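4-hydroxybutyrate coenzyme A transferase (Shewanella oneidensis, PDB 2OAS) binds coenzyme A and probably transfers it between acetate and other carboxylic acids such as 4-hydroxybutyrate. Local coordinates at residues L351-A356 / T385-A390; N305-V310 / S347-P352. All coordinates share one frame; numbering follows the deposited sequence.

How the contacts relate
Both contacts lie within the C-terminal acetyl-CoA hydrolase/transferase domain, with centres about 8 Å apart, and they share Leu351 and Pro352. Contact 2 joins neighbouring parallel strands of the six-stranded mixed sheet, the end of 301-305 and strand 346-350, and follows the chain beyond 305 into the CoA site. Contact 1 takes over where strand 346-350 ends: the chain turns out through 351-353 toward the short strand 354-355 and meets the turn between strands 382-385 and 388-391 of the same sheet. Along the chain the order is 305-310, 347-356, 385-390. Loops leaving the strand ends thus supply both contacts with residues that touch coenzyme A.

Contact 1 of 2, residues L351-A356 / T385-A390; sequences LPSTAA and TEYGAA. With COA (coenzyme A), chain C.
Ser353 meets the carboxylate of Glu386 through its backbone and its hydroxyl. The backbone N of Ser353 donates to OE1 of Glu386 over 2.6 Å, with an angle of 162° at the hydrogen. It approaches on the syn side of the carboxylate, 16° out of its plane. Ser353 OG gives a weak bond to Glu386 OE2, at 3.0 Å. Two torsions put the acid there: CG lies between the backbone N and the carbonyl carbon (chi1 67°), and the chain bends at chi2, which turns the carboxylate toward Ser353. A second weak contact sets OG1 of Thr385 3.4 Å from Leu351 O.

Packing lies alongside. Thr385 CG2, anti to its backbone N, presses on Ser353 CB at 3.3 Å, a fit that suits a small residue at 353. The Tyr387 ring takes Glu386 CG over one face, toward the rim, and presents its CE2 edge to Ser353 OG at 3.3 Å; beyond, it stands edge-to-face with His409. Thr385 to Gly388 form a type I turn.

Coenzyme A is met farther along 351-356. Ala355 CB packs on the adenine at C4A, 3.8 Å away, its small methyl suiting a flat ring, and Ala356 N makes a weak bond to the ribose O2B.

An alanine in place of Glu386 would probably leave the N-H and hydroxyl of Ser353 without these acceptors and the loop after Leu351 less firmly tied to the turn. A carboxylate gripping one N-H and touching one hydroxyl therefore ties the turn to the loop that leads into the CoA pocket.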
# COMPACT_ATOMS: atom_id res chain seq x y z
N LEU A 351 17.83 -8.76 -1.11
CA LEU A 351 18.63 -8.14 -2.16
C LEU A 351 20.10 -8.12 -1.79
O LEU A 351 20.46 -8.18 -0.62
CB LEU A 351 18.14 -6.72 -2.42
CG LEU A 351 18.46 -5.64 -1.38
CD1 LEU A 351 17.86 -4.34 -1.87
CD2 LEU A 351 17.89 -6.00 -0.01
N PRO A 352 20.98 -8.07 -2.80
CA PRO A 352 22.43 -8.03 -2.54
C PRO A 352 22.79 -6.73 -1.82
O PRO A 352 22.22 -5.69 -2.12
CB PRO A 352 23.02 -8.07 -3.94
CG PRO A 352 22.01 -8.85 -4.72
CD PRO A 352 20.71 -8.26 -4.23
N SER A 353 23.71 -6.77 -0.87
CA SER A 353 24.07 -5.53 -0.17
C SER A 353 24.59 -4.47 -1.15
O SER A 353 24.47 -3.28 -0.89
CB SER A 353 25.12 -5.78 0.92
OG SER A 353 26.39 -6.14 0.39
N THR A 354 25.18 -4.89 -2.27
CA THR A 354 25.70 -3.91 -3.24
C THR A 354 25.24 -4.15 -4.67
O THR A 354 24.44 -5.04 -4.95
CB THR A 354 27.24 -3.89 -3.25
OG1 THR A 354 27.74 -5.12 -3.79
CG2 THR A 354 27.79 -3.69 -1.84
N ALA A 355 25.78 -3.35 -5.57
CA ALA A 355 25.46 -3.48 -6.98
C ALA A 355 26.54 -2.80 -7.81
O ALA A 355 27.51 -2.26 -7.28
CB ALA A 355 24.11 -2.84 -7.26
N ALA A 356 26.37 -2.84 -9.12
CA ALA A 356 27.33 -2.20 -10.01
C ALA A 356 28.74 -2.70 -9.76
O ALA A 356 29.70 -1.94 -9.89
CB ALA A 356 27.27 -0.70 -9.83
N THR A 385 20.04 -9.64 3.53
CA THR A 385 21.19 -9.41 2.68
C THR A 385 22.16 -10.55 2.98
O THR A 385 21.93 -11.33 3.91
CB THR A 385 21.84 -8.06 3.03
OG1 THR A 385 21.05 -7.00 2.46
CG2 THR A 385 23.25 -7.97 2.52
N GLU A 386 23.23 -10.64 2.20
CA GLU A 386 24.22 -11.68 2.42
C GLU A 386 24.83 -11.55 3.82
O GLU A 386 25.53 -12.44 4.29
CB GLU A 386 25.32 -11.60 1.35
CG GLU A 386 26.20 -10.34 1.41
CD GLU A 386 25.89 -9.32 0.31
OE1 GLU A 386 24.72 -8.90 0.19
OE2 GLU A 386 26.83 -8.94 -0.43
N TYR A 387 24.55 -10.44 4.50
CA TYR A 387 25.10 -10.22 5.83
C TYR A 387 24.10 -10.39 6.97
O TYR A 387 24.40 -10.06 8.11
CB TYR A 387 25.74 -8.82 5.91
CG TYR A 387 26.91 -8.64 4.96
CD1 TYR A 387 28.13 -9.28 5.19
CD2 TYR A 387 26.78 -7.89 3.79
CE1 TYR A 387 29.18 -9.18 4.29
CE2 TYR A 387 27.83 -7.79 2.87
CZ TYR A 387 29.03 -8.44 3.13
OH TYR A 387 30.07 -8.40 2.22
N GLY A 388 22.92 -10.92 6.67
CA GLY A 388 21.93 -11.12 7.72
C GLY A 388 20.56 -10.53 7.44
O GLY A 388 20.27 -10.07 6.33
N ALA A 389 19.70 -10.54 8.45
CA ALA A 389 18.35 -10.03 8.32
C ALA A 389 18.07 -8.90 9.30
O ALA A 389 18.66 -8.85 10.38
CB ALA A 389 17.35 -11.16 8.55
N ALA A 390 17.17 -7.99 8.91
CA ALA A 390 16.79 -6.88 9.78
C ALA A 390 15.27 -6.81 9.85
O ALA A 390 14.59 -6.74 8.84
CB ALA A 390 17.36 -5.56 9.26
N1A COA C . 21.76 1.47 -7.84
C2A COA C . 22.46 1.46 -9.12
N3A COA C . 22.32 0.20 -9.87
C4A COA C . 21.56 -0.95 -9.36
C5A COA C . 20.86 -0.92 -8.09
C6A COA C . 20.99 0.33 -7.31
N6A COA C . 20.36 0.46 -6.05
N7A COA C . 20.22 -2.13 -7.86
C8A COA C . 20.51 -2.90 -9.01
N9A COA C . 21.32 -2.20 -9.93
C1B COA C . 21.83 -2.66 -11.21
C2B COA C . 22.67 -3.97 -11.28
O2B COA C . 24.01 -3.74 -11.53
C3B COA C . 22.01 -4.87 -12.32
O3B COA C . 22.96 -5.26 -13.35
P3B COA C . 22.60 -6.19 -14.58
O7A COA C . 22.03 -7.50 -14.21
O8A COA C . 21.61 -5.49 -15.45
O9A COA C . 23.80 -6.38 -15.38
C4B COA C . 20.83 -4.13 -12.84
O4B COA C . 20.75 -2.85 -12.19
C5B COA C . 19.69 -5.21 -12.58
O5B COA C . 19.53 -5.47 -11.17
P1A COA C . 19.06 -6.90 -10.47
O1A COA C . 19.90 -8.02 -10.80
O2A COA C . 19.02 -6.79 -8.96
O3A COA C . 17.60 -7.08 -11.04
P2A COA C . 16.67 -8.26 -10.68
O4A COA C . 16.32 -8.99 -11.90
O5A COA C . 17.31 -9.19 -9.76
O6A COA C . 15.47 -7.88 -9.92
CBP COA C . 13.74 -6.27 -9.02
CCP COA C . 15.17 -7.04 -8.80
CDP COA C . 14.29 -5.38 -10.19
CEP COA C . 13.38 -5.34 -7.78
CAP COA C . 12.50 -7.27 -9.56
OAP COA C . 12.34 -8.14 -8.40
C9P COA C . 11.16 -6.56 -9.80
O9P COA C . 10.82 -6.35 -10.96
N8P COA C . 10.40 -6.19 -8.66
C7P COA C . 9.11 -5.53 -8.51
C6P COA C . 7.99 -6.30 -7.72
C5P COA C . 7.20 -7.26 -8.51
O5P COA C . 5.97 -7.34 -8.35
N4P COA C . 7.95 -8.06 -9.44
C3P COA C . 7.55 -9.08 -10.40
C2P COA C . 6.63 -10.24 -9.84
S1P COA C . 5.11 -10.46 -10.81

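Contact 2 of 2, residues N305-V310 / S347-P352; sequences NSALQV and SVIALP. With COA (coenzyme A), chain C.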
# COMPACT_ATOMS: atom_id res chain seq x y z
N ASN A 305 10.35 -11.21 -1.77
CA ASN A 305 10.55 -10.42 -2.98
C ASN A 305 11.91 -9.73 -2.95
O ASN A 305 12.66 -9.86 -1.98
CB ASN A 305 9.44 -9.37 -3.08
CG ASN A 305 8.08 -10.01 -3.30
OD1 ASN A 305 7.67 -10.25 -4.44
ND2 ASN A 305 7.38 -10.31 -2.20
N SER A 306 12.21 -8.98 -4.00
CA SER A 306 13.49 -8.29 -4.06
C SER A 306 13.32 -6.79 -4.24
O SER A 306 12.20 -6.29 -4.36
CB SER A 306 14.34 -8.86 -5.20
OG SER A 306 15.64 -8.31 -5.16
N ALA A 307 14.43 -6.08 -4.27
CA ALA A 307 14.41 -4.63 -4.43
C ALA A 307 15.70 -4.09 -5.04
O ALA A 307 16.72 -4.76 -5.07
CB ALA A 307 14.16 -3.98 -3.09
N LEU A 308 15.64 -2.85 -5.52
CA LEU A 308 16.79 -2.21 -6.12
C LEU A 308 17.52 -1.33 -5.11
O LEU A 308 18.73 -1.35 -5.04
CB LEU A 308 16.34 -1.35 -7.30
CG LEU A 308 15.67 -2.14 -8.42
CD1 LEU A 308 14.98 -1.17 -9.36
CD2 LEU A 308 16.69 -3.02 -9.15
N GLN A 309 16.77 -0.54 -4.35
CA GLN A 309 17.38 0.35 -3.36
C GLN A 309 16.49 0.52 -2.12
O GLN A 309 15.27 0.66 -2.23
CB GLN A 309 17.65 1.71 -4.00
CG GLN A 309 18.19 2.80 -3.07
CD GLN A 309 18.40 4.15 -3.79
OE1 GLN A 309 17.44 4.75 -4.31
NE2 GLN A 309 19.64 4.62 -3.82
N VAL A 310 17.13 0.51 -0.95
CA VAL A 310 16.42 0.67 0.32
C VAL A 310 17.10 1.73 1.18
O VAL A 310 18.33 1.72 1.32
CB VAL A 310 16.43 -0.64 1.11
CG1 VAL A 310 15.55 -0.50 2.33
CG2 VAL A 310 15.97 -1.80 0.22
N SER A 347 6.96 -11.48 5.66
CA SER A 347 7.40 -11.06 4.34
C SER A 347 8.88 -10.77 4.46
O SER A 347 9.40 -10.56 5.56
CB SER A 347 6.66 -9.79 3.88
OG SER A 347 7.14 -8.63 4.55
N VAL A 348 9.57 -10.76 3.32
CA VAL A 348 10.98 -10.50 3.32
C VAL A 348 11.41 -9.89 2.00
O VAL A 348 11.03 -10.36 0.92
CB VAL A 348 11.79 -11.80 3.55
CG1 VAL A 348 13.27 -11.55 3.37
CG2 VAL A 348 11.55 -12.33 4.96
N ILE A 349 12.19 -8.82 2.10
CA ILE A 349 12.74 -8.14 0.94
C ILE A 349 14.19 -8.56 0.92
O ILE A 349 14.97 -8.15 1.78
CB ILE A 349 12.68 -6.62 1.08
CG1 ILE A 349 11.23 -6.14 1.06
CG2 ILE A 349 13.40 -5.96 -0.07
CD1 ILE A 349 10.63 -6.21 -0.31
N ALA A 350 14.55 -9.40 -0.06
CA ALA A 350 15.91 -9.92 -0.22
C ALA A 350 16.64 -9.28 -1.38
O ALA A 350 16.14 -9.26 -2.51
CB ALA A 350 15.86 -11.43 -0.41
N LEU A 351 17.83 -8.76 -1.11
CA LEU A 351 18.63 -8.14 -2.16
C LEU A 351 20.10 -8.12 -1.79
O LEU A 351 20.46 -8.18 -0.62
CB LEU A 351 18.14 -6.72 -2.42
CG LEU A 351 18.46 -5.64 -1.38
CD1 LEU A 351 17.86 -4.34 -1.87
CD2 LEU A 351 17.89 -6.00 -0.01
N PRO A 352 20.98 -8.07 -2.80
CA PRO A 352 22.43 -8.03 -2.54
C PRO A 352 22.79 -6.73 -1.82
O PRO A 352 22.22 -5.69 -2.12
CB PRO A 352 23.02 -8.07 -3.94
CG PRO A 352 22.01 -8.85 -4.72
CD PRO A 352 20.71 -8.26 -4.23
N1A COA C . 21.76 1.47 -7.84
C2A COA C . 22.46 1.46 -9.12
N3A COA C . 22.32 0.20 -9.87
C4A COA C . 21.56 -0.95 -9.36
C5A COA C . 20.86 -0.92 -8.09
C6A COA C . 20.99 0.33 -7.31
N6A COA C . 20.36 0.46 -6.05
N7A COA C . 20.22 -2.13 -7.86
C8A COA C . 20.51 -2.90 -9.01
N9A COA C . 21.32 -2.20 -9.93
C1B COA C . 21.83 -2.66 -11.21
C2B COA C . 22.67 -3.97 -11.28
O2B COA C . 24.01 -3.74 -11.53
C3B COA C . 22.01 -4.87 -12.32
O3B COA C . 22.96 -5.26 -13.35
P3B COA C . 22.60 -6.19 -14.58
O7A COA C . 22.03 -7.50 -14.21
O8A COA C . 21.61 -5.49 -15.45
O9A COA C . 23.80 -6.38 -15.38
C4B COA C . 20.83 -4.13 -12.84
O4B COA C . 20.75 -2.85 -12.19
C5B COA C . 19.69 -5.21 -12.58
O5B COA C . 19.53 -5.47 -11.17
P1A COA C . 19.06 -6.90 -10.47
O1A COA C . 19.90 -8.02 -10.80
O2A COA C . 19.02 -6.79 -8.96
O3A COA C . 17.60 -7.08 -11.04
P2A COA C . 16.67 -8.26 -10.68
O4A COA C . 16.32 -8.99 -11.90
O5A COA C . 17.31 -9.19 -9.76
O6A COA C . 15.47 -7.88 -9.92
CBP COA C . 13.74 -6.27 -9.02
CCP COA C . 15.17 -7.04 -8.80
CDP COA C . 14.29 -5.38 -10.19
CEP COA C . 13.38 -5.34 -7.78
CAP COA C . 12.50 -7.27 -9.56
OAP COA C . 12.34 -8.14 -8.40
C9P COA C . 11.16 -6.56 -9.80
O9P COA C . 10.82 -6.35 -10.96
N8P COA C . 10.40 -6.19 -8.66
C7P COA C . 9.11 -5.53 -8.51
C6P COA C . 7.99 -6.30 -7.72
C5P COA C . 7.20 -7.26 -8.51
O5P COA C . 5.97 -7.34 -8.35
N4P COA C . 7.95 -8.06 -9.44
C3P COA C . 7.55 -9.08 -10.40
C2P COA C . 6.63 -10.24 -9.84
S1P COA C . 5.11 -10.46 -10.81
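Ser306 turns its OG anti to the backbone N (chi1 -173°), which carries the hydroxyl to the carbonyl of Ala350; OG donates to Ala350 O over 2.9 Å, in the carbonyl plane. Ile349 likewise sets CG2 anti to its N, and that branch meets Ala307 CB at 3.7 Å.

The backbones pair as parallel strands around Asn305 and Ile349. Asn305 N donates to Val348 O at 2.9 Å, and Ala350 N to Asn305 O at 2.7 Å. A serine suits the place just past this bridge, because its short hydroxyl can take over the pairing where the ladder of backbone bonds stops. The amide of Asn305 finds its partner beyond the two segments: ND2 bonds to Gln208 OE1, on strand 206-208.

Leu351 closes the apolar side with one branch. Its CD1 touches Ala307 CB and, at 3.8 Å, Val310 CG2, the two side chains crossing obliquely. Ile349 also packs on helix 332-341, whereas Ala307, with a single methyl, can lie between Ile349 and Leu351 while its CA comes within 3.6 Å of CEP of the pantetheine arm.

The segment 305-310 also serves the cofactor. Leu308 O accepts the adenine amino group N6A at 2.6 Å and 169°, while Leu308 CD2 packs against the pantetheine methyl CDP at 3.5 Å. The chain bulges here in the classic way, Leu308 and Gln309 standing together opposite the single residue Cys317. Parallel strands whose C-terminal ends run on into ligand-binding loops are typical of Rossmann-like alpha/beta folds, the clan to which this family belongs, and here those loops line the coenzyme A pocket.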